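PDB 1QO7: epoxide hydrolase from Aspergillus niger, which probably hydrolyses epoxides to the corresponding vicinal diols, using an enzyme core of the alpha/beta-hydrolase fold. Local coordinates for residues G339-P344 with R365-G370; H210-A215 with P344-P349; Y123-L128 with R380-D385. The protein carries 2 engineered substitutions. All coordinates share one frame; numbering follows the deposited sequence.

Contact 1 (G339-P344 with R365-G370); sequences GFSFFP and RDHAEG
Ser341 pairs with Arg365 and Phe342 with Asp366 where the last two strands of the alpha/beta-hydrolase sheet run parallel, the two arms of a beta-alpha-beta unit. Three backbone bonds define the register: Arg365 N to Phe340 O, Phe342 N to Arg365 O (2.8 Å, N-H...O angle 172°) and His367 N to Phe342 O. Past the strand ends, Phe343 and His367 form an offset stack, their planes 8° apart and centroids 4.6 Å from each other. The two side chains lie side by side and point the same way, each with CG beside its own backbone N and anti to the carbonyl carbon. His367 CD2 lies over one face of Phe343, toward the rim, while Glu369 O meets the edge of that ring in plane. The imidazole NE2 has its partner outside, in Asp385. On the face opposite Ser341 and Arg365, Phe342 and Asp366 extend side by side, ring and carboxylate planes 37° apart, with OD2 of Asp366 3.7 Å from CD2 of Phe342. Pro344 then closes against the turn after the outer strand: its CD lies 3.2 Å from His367 O and its CG 3.5 Å from Ala368 O.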
ATOM      1  N   GLY A 339     -18.991   9.606  26.081  1.00 18.59           N
ATOM      2  CA  GLY A 339     -19.463   8.238  26.216  1.00 18.16           C
ATOM      3  C   GLY A 339     -18.713   7.321  25.268  1.00 18.18           C
ATOM      4  O   GLY A 339     -18.218   7.780  24.235  1.00 17.93           O
ATOM      5  N   PHE A 340     -18.627   6.037  25.614  1.00 17.98           N
ATOM      6  CA  PHE A 340     -17.907   5.072  24.786  1.00 17.81           C
ATOM      7  C   PHE A 340     -18.552   3.685  24.747  1.00 17.96           C
ATOM      8  O   PHE A 340     -18.996   3.160  25.772  1.00 17.72           O
ATOM      9  CB  PHE A 340     -16.469   4.937  25.300  1.00 18.03           C
ATOM     10  CG  PHE A 340     -15.534   4.274  24.325  1.00 18.02           C
ATOM     11  CD1 PHE A 340     -14.888   5.023  23.341  1.00 18.20           C
ATOM     12  CD2 PHE A 340     -15.327   2.899  24.367  1.00 17.99           C
ATOM     13  CE1 PHE A 340     -14.048   4.404  22.414  1.00 18.54           C
ATOM     14  CE2 PHE A 340     -14.490   2.274  23.446  1.00 18.24           C
ATOM     15  CZ  PHE A 340     -13.851   3.027  22.466  1.00 18.14           C
ATOM     16  N   SER A 341     -18.608   3.093  23.555  1.00 17.87           N
ATOM     17  CA  SER A 341     -19.141   1.747  23.384  1.00 18.48           C
ATOM     18  C   SER A 341     -17.979   0.894  22.911  1.00 18.88           C
ATOM     19  O   SER A 341     -17.413   1.133  21.842  1.00 18.71           O
ATOM     20  CB  SER A 341     -20.263   1.709  22.347  1.00 18.80           C
ATOM     21  OG  SER A 341     -21.445   2.265  22.879  1.00 19.10           O
ATOM     22  N   PHE A 342     -17.627  -0.088  23.729  1.00 19.26           N
ATOM     23  CA  PHE A 342     -16.515  -0.984  23.462  1.00 20.07           C
ATOM     24  C   PHE A 342     -16.922  -2.275  22.764  1.00 20.47           C
ATOM     25  O   PHE A 342     -17.711  -3.053  23.295  1.00 20.30           O
ATOM     26  CB  PHE A 342     -15.827  -1.331  24.788  1.00 20.36           C
ATOM     27  CG  PHE A 342     -14.634  -2.237  24.648  1.00 20.95           C
ATOM     28  CD1 PHE A 342     -13.359  -1.711  24.464  1.00 21.44           C
ATOM     29  CD2 PHE A 342     -14.784  -3.621  24.716  1.00 21.30           C
ATOM     30  CE1 PHE A 342     -12.248  -2.551  24.351  1.00 21.43           C
ATOM     31  CE2 PHE A 342     -13.679  -4.468  24.603  1.00 21.48           C
ATOM     32  CZ  PHE A 342     -12.408  -3.930  24.420  1.00 21.50           C
ATOM     33  N   PHE A 343     -16.383  -2.494  21.568  1.00 21.20           N
ATOM     34  CA  PHE A 343     -16.641  -3.729  20.835  1.00 22.13           C
ATOM     35  C   PHE A 343     -15.262  -4.371  20.745  1.00 22.88           C
ATOM     36  O   PHE A 343     -14.307  -3.749  20.273  1.00 23.08           O
ATOM     37  CB  PHE A 343     -17.228  -3.443  19.455  1.00 22.00           C
ATOM     38  CG  PHE A 343     -18.601  -2.839  19.509  1.00 22.07           C
ATOM     39  CD1 PHE A 343     -19.727  -3.653  19.597  1.00 22.01           C
ATOM     40  CD2 PHE A 343     -18.769  -1.460  19.530  1.00 21.97           C
ATOM     41  CE1 PHE A 343     -21.004  -3.102  19.710  1.00 22.06           C
ATOM     42  CE2 PHE A 343     -20.043  -0.898  19.641  1.00 21.98           C
ATOM     43  CZ  PHE A 343     -21.161  -1.722  19.732  1.00 22.02           C
ATOM     44  N   PRO A 344     -15.143  -5.620  21.218  1.00 23.66           N
ATOM     45  CA  PRO A 344     -13.903  -6.405  21.245  1.00 24.54           C
ATOM     46  C   PRO A 344     -13.108  -6.585  19.958  1.00 25.21           C
ATOM     47  O   PRO A 344     -11.876  -6.599  19.991  1.00 25.22           O
ATOM     48  CB  PRO A 344     -14.357  -7.738  21.843  1.00 24.32           C
ATOM     49  CG  PRO A 344     -15.760  -7.861  21.352  1.00 24.26           C
ATOM     50  CD  PRO A 344     -16.297  -6.465  21.582  1.00 23.75           C
ATOM     51  N   ARG A 365     -19.935   1.295  27.884  1.00 25.64           N
ATOM     52  CA  ARG A 365     -20.665   0.050  27.671  1.00 26.72           C
ATOM     53  C   ARG A 365     -19.707  -0.954  27.043  1.00 27.19           C
ATOM     54  O   ARG A 365     -19.107  -0.687  26.009  1.00 26.97           O
ATOM     55  CB  ARG A 365     -21.864   0.283  26.749  1.00 27.29           C
ATOM     56  CG  ARG A 365     -23.015   1.040  27.393  1.00 28.05           C
ATOM     57  CD  ARG A 365     -23.877   0.116  28.249  1.00 28.67           C
ATOM     58  NE  ARG A 365     -25.065   0.800  28.763  1.00 29.33           N
ATOM     59  CZ  ARG A 365     -25.056   1.672  29.764  1.00 29.73           C
ATOM     60  NH1 ARG A 365     -23.917   1.976  30.374  1.00 29.88           N
ATOM     61  NH2 ARG A 365     -26.186   2.252  30.156  1.00 30.11           N
ATOM     62  N   ASP A 366     -19.562  -2.104  27.689  1.00 27.83           N
ATOM     63  CA  ASP A 366     -18.672  -3.154  27.217  1.00 28.60           C
ATOM     64  C   ASP A 366     -19.505  -4.274  26.585  1.00 28.57           C
ATOM     65  O   ASP A 366     -20.414  -4.815  27.215  1.00 28.95           O
ATOM     66  CB  ASP A 366     -17.857  -3.698  28.397  1.00 29.68           C
ATOM     67  CG  ASP A 366     -16.718  -4.596  27.961  1.00 30.52           C
ATOM     68  OD1 ASP A 366     -16.985  -5.607  27.282  1.00 31.47           O
ATOM     69  OD2 ASP A 366     -15.551  -4.293  28.299  1.00 31.55           O
ATOM     70  N   HIS A 367     -19.202  -4.614  25.337  1.00 28.14           N
ATOM     71  CA  HIS A 367     -19.936  -5.664  24.643  1.00 27.74           C
ATOM     72  C   HIS A 367     -19.081  -6.908  24.462  1.00 27.63           C
ATOM     73  O   HIS A 367     -17.859  -6.822  24.363  1.00 27.69           O
ATOM     74  CB  HIS A 367     -20.419  -5.150  23.291  1.00 27.49           C
ATOM     75  CG  HIS A 367     -21.375  -4.008  23.400  1.00 27.39           C
ATOM     76  ND1 HIS A 367     -22.708  -4.180  23.710  1.00 27.36           N
ATOM     77  CD2 HIS A 367     -21.185  -2.673  23.293  1.00 27.37           C
ATOM     78  CE1 HIS A 367     -23.295  -3.001  23.789  1.00 27.24           C
ATOM     79  NE2 HIS A 367     -22.393  -2.069  23.542  1.00 27.29           N
ATOM     80  N   ALA A 368     -19.738  -8.063  24.418  1.00 27.61           N
ATOM     81  CA  ALA A 368     -19.048  -9.340  24.276  1.00 27.69           C
ATOM     82  C   ALA A 368     -18.695  -9.688  22.835  1.00 27.47           C
ATOM     83  O   ALA A 368     -17.791 -10.482  22.590  1.00 27.67           O
ATOM     84  CB  ALA A 368     -19.894 -10.451  24.886  1.00 27.72           C
ATOM     85  N   GLU A 369     -19.408  -9.102  21.880  1.00 27.43           N
ATOM     86  CA  GLU A 369     -19.139  -9.377  20.472  1.00 27.22           C
ATOM     87  C   GLU A 369     -19.305  -8.142  19.596  1.00 26.29           C
ATOM     88  O   GLU A 369     -19.889  -7.146  20.014  1.00 26.03           O
ATOM     89  CB  GLU A 369     -20.044 -10.513  19.974  1.00 28.59           C
ATOM     90  CG  GLU A 369     -21.540 -10.296  20.167  1.00 30.30           C
ATOM     91  CD  GLU A 369     -22.300 -11.609  20.358  1.00 31.13           C
ATOM     92  OE1 GLU A 369     -22.144 -12.239  21.427  1.00 32.14           O
ATOM     93  OE2 GLU A 369     -23.051 -12.020  19.443  1.00 31.98           O
ATOM     94  N   GLY A 370     -18.778  -8.213  18.379  1.00 25.30           N
ATOM     95  CA  GLY A 370     -18.870  -7.090  17.463  1.00 23.79           C
ATOM     96  C   GLY A 370     -17.495  -6.558  17.107  1.00 23.02           C
ATOM     97  O   GLY A 370     -16.573  -6.593  17.924  1.00 22.55           O
TER

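Contact 2 (H210-A215 with P344-P349); sequences HLNLCA and PKDLCP
Ala215 and Cys348 bring the two backbones nearest, with 5.9 Å between their CA atoms, and no direct hydrogen bond joins the loop that follows strand 206-211 to the loop that follows strand 337-342. Asp346, Leu213 and Cys348 share the side-chain contact about equally. With CG of Asp346 anti to the backbone N (chi1 -158°), its carboxylate reaches across to residues 212 and 213. OD2 stops 3.0 Å from Asn212 O, a close approach of two acceptors that is not a hydrogen bond. A water lies 3.1 Å from Asp346 OD2, with a longer, weak approach to Asn212 OD1. The Asn212 amide crosses the carboxylate direction at about a right angle, their planes 26° apart, and its ND2 is held by Gln187 OE1. The other carboxylate oxygen, OD1, is hydrogen-bonded to His372 ND1. Since His372 is a predicted catalytic residue, this bond is consistent with Asp346 being the acid of an Asp-His-Asp catalytic triad, with Asp190 as predicted nucleophile. Leu213 CD1 packs 4.1 Å from Asp346 OD2 and 4.5 Å from Cys348 CB, while Ala215 CA meets the same CB at 4.4 Å. A second water bridges the backbones, accepting from Cys214 N at 2.8 Å and donating to Cys348 O at 2.7 Å. Helix 191-202 lies against this contact through Ser193, which touches Leu213, and Arg197, which touches Cys214; helix 230-245 packs against Cys348 with Met239 and Phe242, and Phe340 of strand 337-342 lies against Cys214.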
ATOM      1  N   HIS A 210     -20.199  10.666  21.769  1.00 17.18           N
ATOM      2  CA  HIS A 210     -20.173   9.234  22.015  1.00 17.47           C
ATOM      3  C   HIS A 210     -19.339   8.612  20.900  1.00 17.55           C
ATOM      4  O   HIS A 210     -19.623   8.816  19.721  1.00 17.11           O
ATOM      5  CB  HIS A 210     -21.581   8.642  22.002  1.00 17.83           C
ATOM      6  CG  HIS A 210     -21.602   7.151  22.121  1.00 18.39           C
ATOM      7  ND1 HIS A 210     -21.312   6.318  21.063  1.00 18.54           N
ATOM      8  CD2 HIS A 210     -21.859   6.343  23.177  1.00 18.61           C
ATOM      9  CE1 HIS A 210     -21.389   5.059  21.460  1.00 18.91           C
ATOM     10  NE2 HIS A 210     -21.719   5.047  22.740  1.00 18.91           N
ATOM     11  N   LEU A 211     -18.307   7.868  21.276  1.00 17.84           N
ATOM     12  CA  LEU A 211     -17.426   7.242  20.293  1.00 18.41           C
ATOM     13  C   LEU A 211     -17.344   5.735  20.485  1.00 19.20           C
ATOM     14  O   LEU A 211     -17.639   5.224  21.569  1.00 18.96           O
ATOM     15  CB  LEU A 211     -16.013   7.814  20.435  1.00 18.54           C
ATOM     16  CG  LEU A 211     -15.839   9.336  20.472  1.00 18.62           C
ATOM     17  CD1 LEU A 211     -14.373   9.666  20.733  1.00 18.76           C
ATOM     18  CD2 LEU A 211     -16.307   9.941  19.155  1.00 18.74           C
ATOM     19  N   ASN A 212     -16.962   5.021  19.426  1.00 19.97           N
ATOM     20  CA  ASN A 212     -16.764   3.587  19.542  1.00 21.35           C
ATOM     21  C   ASN A 212     -15.355   3.216  19.053  1.00 22.22           C
ATOM     22  O   ASN A 212     -15.063   2.063  18.741  1.00 22.08           O
ATOM     23  CB  ASN A 212     -17.881   2.780  18.841  1.00 21.37           C
ATOM     24  CG  ASN A 212     -17.975   3.039  17.355  1.00 21.88           C
ATOM     25  OD1 ASN A 212     -17.477   2.251  16.543  1.00 22.46           O
ATOM     26  ND2 ASN A 212     -18.631   4.131  16.984  1.00 21.57           N
ATOM     27  N   LEU A 213     -14.485   4.227  19.013  1.00 23.49           N
ATOM     28  CA  LEU A 213     -13.078   4.059  18.647  1.00 25.05           C
ATOM     29  C   LEU A 213     -12.263   5.125  19.370  1.00 26.48           C
ATOM     30  O   LEU A 213     -12.591   6.307  19.316  1.00 26.11           O
ATOM     31  CB  LEU A 213     -12.842   4.210  17.139  1.00 24.94           C
ATOM     32  CG  LEU A 213     -11.347   4.168  16.775  1.00 24.78           C
ATOM     33  CD1 LEU A 213     -10.815   2.762  16.999  1.00 24.74           C
ATOM     34  CD2 LEU A 213     -11.131   4.583  15.337  1.00 24.70           C
ATOM     35  N   CYS A 214     -11.209   4.699  20.056  1.00 28.19           N
ATOM     36  CA  CYS A 214     -10.340   5.627  20.762  1.00 30.50           C
ATOM     37  C   CYS A 214      -8.901   5.193  20.528  1.00 31.67           C
ATOM     38  O   CYS A 214      -8.274   4.595  21.401  1.00 31.98           O
ATOM     39  CB  CYS A 214     -10.654   5.629  22.263  1.00 30.53           C
ATOM     40  SG  CYS A 214      -9.884   6.995  23.195  1.00 32.32           S
ATOM     41  N   ALA A 215      -8.389   5.485  19.336  1.00 33.24           N
ATOM     42  CA  ALA A 215      -7.020   5.132  18.977  1.00 34.94           C
ATOM     43  C   ALA A 215      -6.062   5.918  19.865  1.00 36.01           C
ATOM     44  O   ALA A 215      -6.088   7.148  19.877  1.00 36.30           O
ATOM     45  CB  ALA A 215      -6.765   5.458  17.509  1.00 34.93           C
ATOM     46  N   PRO A 344     -15.143  -5.620  21.218  1.00 23.66           N
ATOM     47  CA  PRO A 344     -13.903  -6.405  21.245  1.00 24.54           C
ATOM     48  C   PRO A 344     -13.108  -6.585  19.958  1.00 25.21           C
ATOM     49  O   PRO A 344     -11.876  -6.599  19.991  1.00 25.22           O
ATOM     50  CB  PRO A 344     -14.357  -7.738  21.843  1.00 24.32           C
ATOM     51  CG  PRO A 344     -15.760  -7.861  21.352  1.00 24.26           C
ATOM     52  CD  PRO A 344     -16.297  -6.465  21.582  1.00 23.75           C
ATOM     53  N   LYS A 345     -13.792  -6.725  18.830  1.00 25.95           N
ATOM     54  CA  LYS A 345     -13.083  -6.929  17.577  1.00 26.98           C
ATOM     55  C   LYS A 345     -12.756  -5.655  16.800  1.00 27.22           C
ATOM     56  O   LYS A 345     -12.384  -5.728  15.628  1.00 26.82           O
ATOM     57  CB  LYS A 345     -13.863  -7.895  16.682  1.00 27.76           C
ATOM     58  CG  LYS A 345     -14.027  -9.284  17.281  1.00 28.98           C
ATOM     59  CD  LYS A 345     -12.681  -9.910  17.574  1.00 29.93           C
ATOM     60  CE  LYS A 345     -12.835 -11.313  18.144  1.00 30.64           C
ATOM     61  NZ  LYS A 345     -11.502 -11.907  18.455  1.00 31.30           N
ATOM     62  N   ASP A 346     -12.889  -4.489  17.430  1.00 27.47           N
ATOM     63  CA  ASP A 346     -12.549  -3.266  16.714  1.00 28.16           C
ATOM     64  C   ASP A 346     -11.028  -3.242  16.594  1.00 28.33           C
ATOM     65  O   ASP A 346     -10.337  -4.051  17.212  1.00 28.25           O
ATOM     66  CB  ASP A 346     -13.045  -2.009  17.433  1.00 28.55           C
ATOM     67  CG  ASP A 346     -13.178  -0.813  16.482  1.00 29.18           C
ATOM     68  OD1 ASP A 346     -12.515  -0.821  15.419  1.00 29.51           O
ATOM     69  OD2 ASP A 346     -13.935   0.138  16.788  1.00 29.43           O
ATOM     70  N   LEU A 347     -10.515  -2.308  15.805  1.00 28.52           N
ATOM     71  CA  LEU A 347      -9.085  -2.199  15.541  1.00 28.79           C
ATOM     72  C   LEU A 347      -8.159  -1.957  16.727  1.00 28.95           C
ATOM     73  O   LEU A 347      -7.121  -2.609  16.844  1.00 28.98           O
ATOM     74  CB  LEU A 347      -8.853  -1.106  14.498  1.00 29.06           C
ATOM     75  CG  LEU A 347      -9.785  -1.192  13.288  1.00 29.21           C
ATOM     76  CD1 LEU A 347      -9.470  -0.072  12.304  1.00 29.45           C
ATOM     77  CD2 LEU A 347      -9.624  -2.554  12.632  1.00 29.39           C
ATOM     78  N   CYS A 348      -8.525  -1.021  17.596  1.00 28.97           N
ATOM     79  CA  CYS A 348      -7.694  -0.691  18.749  1.00 29.29           C
ATOM     80  C   CYS A 348      -8.481  -0.805  20.056  1.00 28.91           C
ATOM     81  O   CYS A 348      -8.880   0.199  20.646  1.00 28.83           O
ATOM     82  CB  CYS A 348      -7.142   0.728  18.581  1.00 29.78           C
ATOM     83  SG  CYS A 348      -6.264   0.979  17.002  1.00 31.75           S
ATOM     84  N   PRO A 349      -8.704  -2.040  20.526  1.00 28.59           N
ATOM     85  CA  PRO A 349      -9.449  -2.302  21.759  1.00 28.43           C
ATOM     86  C   PRO A 349      -8.681  -1.995  23.039  1.00 28.32           C
ATOM     87  O   PRO A 349      -8.147  -2.896  23.684  1.00 28.37           O
ATOM     88  CB  PRO A 349      -9.805  -3.779  21.630  1.00 28.46           C
ATOM     89  CG  PRO A 349      -8.605  -4.336  20.945  1.00 28.54           C
ATOM     90  CD  PRO A 349      -8.307  -3.302  19.873  1.00 28.66           C
TER
HETATM   91  O   HOH W   1     -14.455   2.496  14.843  1.00 29.94           O
HETATM   92  O   HOH W   2     -10.921   1.960  20.555  1.00 24.23           O

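Contact 3 (Y123-L128 with R380-D385); sequences YPILQL and RELKTD
Ile125 and Lys383 mark the closest backbone approach, their CA atoms 6.3 Å apart, where two helices of the alpha/beta-hydrolase fold cross at -63° with 9.6 Å between the axes of the short segments. No hydrogen bond spans this packing. Leu128 carries most of it, pointing at the other helix: its CB lies 3.6 Å from Lys383 CD, so the aliphatic part of the lysine chain runs past the leucine. That chain is extended, CG anti to the backbone N (chi1 168°) and bent only at its last torsion; its NZ forms a salt bridge with Glu132 and a cation-pi contact with Phe129, both farther along helix 123-132. Glu132 also pairs with Arg380 NH2, so one carboxylate serves two cations from the facing helix. Arg380 bends at chi2 and chi3, bringing its guanidinium over Leu128, whose CD2 sits 3.7 Å above one face, offset toward the rim. Deeper in, Ile125 meets Leu382 at about a right angle, and the isoleucine's terminal CD1 touches Leu382 CD2 at 3.8 Å and Leu382 CB at 4.0 Å.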
ATOM      1  N   TYR A 123     -27.722   3.025   8.005  1.00 16.84           N
ATOM      2  CA  TYR A 123     -29.090   2.712   7.592  1.00 17.08           C
ATOM      3  C   TYR A 123     -29.778   1.675   8.481  1.00 17.46           C
ATOM      4  O   TYR A 123     -30.970   1.793   8.762  1.00 17.56           O
ATOM      5  CB  TYR A 123     -29.117   2.302   6.114  1.00 17.05           C
ATOM      6  CG  TYR A 123     -29.394   3.473   5.180  1.00 16.93           C
ATOM      7  CD1 TYR A 123     -28.888   4.746   5.456  1.00 16.88           C
ATOM      8  CD2 TYR A 123     -30.168   3.309   4.030  1.00 16.94           C
ATOM      9  CE1 TYR A 123     -29.146   5.825   4.613  1.00 17.29           C
ATOM     10  CE2 TYR A 123     -30.433   4.379   3.181  1.00 17.31           C
ATOM     11  CZ  TYR A 123     -29.920   5.636   3.480  1.00 17.05           C
ATOM     12  OH  TYR A 123     -30.198   6.703   2.651  1.00 17.84           O
ATOM     13  N   PRO A 124     -29.046   0.644   8.936  1.00 17.57           N
ATOM     14  CA  PRO A 124     -29.715  -0.335   9.803  1.00 17.83           C
ATOM     15  C   PRO A 124     -30.255   0.327  11.078  1.00 18.10           C
ATOM     16  O   PRO A 124     -31.313  -0.053  11.581  1.00 18.20           O
ATOM     17  CB  PRO A 124     -28.611  -1.348  10.095  1.00 17.82           C
ATOM     18  CG  PRO A 124     -27.856  -1.368   8.803  1.00 17.90           C
ATOM     19  CD  PRO A 124     -27.752   0.124   8.461  1.00 17.82           C
ATOM     20  N   ILE A 125     -29.529   1.319  11.593  1.00 17.89           N
ATOM     21  CA  ILE A 125     -29.967   2.039  12.792  1.00 18.18           C
ATOM     22  C   ILE A 125     -31.150   2.963  12.487  1.00 18.21           C
ATOM     23  O   ILE A 125     -32.097   3.041  13.269  1.00 18.37           O
ATOM     24  CB  ILE A 125     -28.799   2.848  13.413  1.00 18.21           C
ATOM     25  CG1 ILE A 125     -27.799   1.874  14.045  1.00 18.42           C
ATOM     26  CG2 ILE A 125     -29.313   3.828  14.467  1.00 18.03           C
ATOM     27  CD1 ILE A 125     -26.562   2.536  14.626  1.00 19.08           C
ATOM     28  N   LEU A 126     -31.106   3.663  11.355  1.00 18.13           N
ATOM     29  CA  LEU A 126     -32.219   4.536  10.997  1.00 18.70           C
ATOM     30  C   LEU A 126     -33.461   3.664  10.820  1.00 19.41           C
ATOM     31  O   LEU A 126     -34.572   4.057  11.175  1.00 19.64           O
ATOM     32  CB  LEU A 126     -31.930   5.292   9.694  1.00 18.29           C
ATOM     33  CG  LEU A 126     -30.799   6.332   9.717  1.00 18.27           C
ATOM     34  CD1 LEU A 126     -30.760   7.060   8.378  1.00 18.05           C
ATOM     35  CD2 LEU A 126     -31.027   7.335  10.843  1.00 18.18           C
ATOM     36  N   GLN A 127     -33.258   2.469  10.271  1.00 20.24           N
ATOM     37  CA  GLN A 127     -34.362   1.541  10.038  1.00 21.29           C
ATOM     38  C   GLN A 127     -35.029   1.159  11.354  1.00 21.19           C
ATOM     39  O   GLN A 127     -36.260   1.079  11.430  1.00 20.85           O
ATOM     40  CB  GLN A 127     -33.850   0.288   9.320  1.00 22.32           C
ATOM     41  CG  GLN A 127     -34.933  -0.693   8.875  1.00 24.41           C
ATOM     42  CD  GLN A 127     -35.912  -0.093   7.866  1.00 25.40           C
ATOM     43  OE1 GLN A 127     -35.647   0.945   7.260  1.00 26.70           O
ATOM     44  NE2 GLN A 127     -37.043  -0.760   7.675  1.00 26.66           N
ATOM     45  N   LEU A 128     -34.221   0.927  12.386  1.00 21.10           N
ATOM     46  CA  LEU A 128     -34.757   0.573  13.699  1.00 21.27           C
ATOM     47  C   LEU A 128     -35.583   1.723  14.278  1.00 21.61           C
ATOM     48  O   LEU A 128     -36.648   1.494  14.854  1.00 21.39           O
ATOM     49  CB  LEU A 128     -33.629   0.209  14.667  1.00 21.23           C
ATOM     50  CG  LEU A 128     -32.848  -1.075  14.358  1.00 21.53           C
ATOM     51  CD1 LEU A 128     -31.653  -1.186  15.295  1.00 21.59           C
ATOM     52  CD2 LEU A 128     -33.752  -2.293  14.498  1.00 21.83           C
ATOM     53  N   ARG A 380     -28.510  -2.814  16.826  1.00 22.00           N
ATOM     54  CA  ARG A 380     -29.362  -2.746  18.016  1.00 22.94           C
ATOM     55  C   ARG A 380     -28.567  -2.250  19.217  1.00 22.70           C
ATOM     56  O   ARG A 380     -29.027  -1.392  19.975  1.00 22.37           O
ATOM     57  CB  ARG A 380     -29.942  -4.123  18.338  1.00 24.17           C
ATOM     58  CG  ARG A 380     -30.850  -4.694  17.269  1.00 26.26           C
ATOM     59  CD  ARG A 380     -32.283  -4.771  17.761  1.00 28.08           C
ATOM     60  NE  ARG A 380     -32.814  -3.437  18.040  1.00 29.45           N
ATOM     61  CZ  ARG A 380     -34.047  -3.201  18.470  1.00 29.92           C
ATOM     62  NH1 ARG A 380     -34.878  -4.215  18.672  1.00 30.65           N
ATOM     63  NH2 ARG A 380     -34.449  -1.955  18.689  1.00 30.03           N
ATOM     64  N   GLU A 381     -27.368  -2.795  19.386  1.00 22.74           N
ATOM     65  CA  GLU A 381     -26.513  -2.413  20.503  1.00 22.82           C
ATOM     66  C   GLU A 381     -26.042  -0.974  20.441  1.00 22.31           C
ATOM     67  O   GLU A 381     -26.062  -0.270  21.452  1.00 21.87           O
ATOM     68  CB  GLU A 381     -25.312  -3.354  20.591  1.00 24.10           C
ATOM     69  CG  GLU A 381     -25.647  -4.662  21.290  1.00 26.42           C
ATOM     70  CD  GLU A 381     -24.938  -5.858  20.692  1.00 27.55           C
ATOM     71  OE1 GLU A 381     -23.687  -5.853  20.623  1.00 28.48           O
ATOM     72  OE2 GLU A 381     -25.647  -6.811  20.297  1.00 28.84           O
ATOM     73  N   LEU A 382     -25.613  -0.524  19.265  1.00 21.55           N
ATOM     74  CA  LEU A 382     -25.140   0.850  19.144  1.00 21.23           C
ATOM     75  C   LEU A 382     -26.288   1.831  19.370  1.00 20.99           C
ATOM     76  O   LEU A 382     -26.118   2.852  20.037  1.00 20.59           O
ATOM     77  CB  LEU A 382     -24.504   1.084  17.766  1.00 21.26           C
ATOM     78  CG  LEU A 382     -23.767   2.422  17.624  1.00 21.53           C
ATOM     79  CD1 LEU A 382     -22.680   2.518  18.693  1.00 21.66           C
ATOM     80  CD2 LEU A 382     -23.155   2.534  16.237  1.00 21.48           C
ATOM     81  N   LYS A 383     -27.456   1.517  18.817  1.00 20.68           N
ATOM     82  CA  LYS A 383     -28.630   2.374  18.964  1.00 21.02           C
ATOM     83  C   LYS A 383     -29.030   2.462  20.433  1.00 20.86           C
ATOM     84  O   LYS A 383     -29.286   3.549  20.960  1.00 20.91           O
ATOM     85  CB  LYS A 383     -29.798   1.812  18.150  1.00 20.99           C
ATOM     86  CG  LYS A 383     -31.145   2.462  18.443  1.00 21.70           C
ATOM     87  CD  LYS A 383     -32.237   1.871  17.562  1.00 22.09           C
ATOM     88  CE  LYS A 383     -33.628   2.345  17.987  1.00 22.45           C
ATOM     89  NZ  LYS A 383     -34.019   1.830  19.336  1.00 23.10           N
ATOM     90  N   THR A 384     -29.084   1.302  21.080  1.00 20.94           N
ATOM     91  CA  THR A 384     -29.440   1.220  22.488  1.00 20.89           C
ATOM     92  C   THR A 384     -28.458   2.003  23.363  1.00 20.93           C
ATOM     93  O   THR A 384     -28.881   2.726  24.272  1.00 20.80           O
ATOM     94  CB  THR A 384     -29.499  -0.241  22.944  1.00 20.97           C
ATOM     95  OG1 THR A 384     -30.589  -0.895  22.274  1.00 21.12           O
ATOM     96  CG2 THR A 384     -29.696  -0.324  24.467  1.00 21.30           C
ATOM     97  N   ASP A 385     -27.161   1.860  23.084  1.00 20.94           N
ATOM     98  CA  ASP A 385     -26.115   2.571  23.820  1.00 21.12           C
ATOM     99  C   ASP A 385     -26.243   4.083  23.628  1.00 20.87           C
ATOM    100  O   ASP A 385     -26.193   4.850  24.593  1.00 20.64           O
ATOM    101  CB  ASP A 385     -24.724   2.151  23.333  1.00 21.73           C
ATOM    102  CG  ASP A 385     -24.301   0.782  23.835  1.00 22.39           C
ATOM    103  OD1 ASP A 385     -25.104   0.102  24.517  1.00 23.14           O
ATOM    104  OD2 ASP A 385     -23.152   0.386  23.540  1.00 22.56           O
TER

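From the N terminus, helix 123-132 supplies the first half of contact 3, whose partner comes 252 residues later in helix 379-393; that wide loop encloses both other contacts. Within it, 210-215 opens contact 2; 339-344 opens contact 1 just before 344-349 closes contact 2; contact 1 then closes at 365-370. Contacts 1 and 2 therefore cross and share Pro344. Between them Ser341 OG bonds His210 NE2, and Gly370 O receives Lys345 N. Contact 3 joins in through Asp385, whose OD2 is 2.6 Å from both Ser341 OG and His367 NE2, tying the C-terminal helix to strands 337-342 and 359-366.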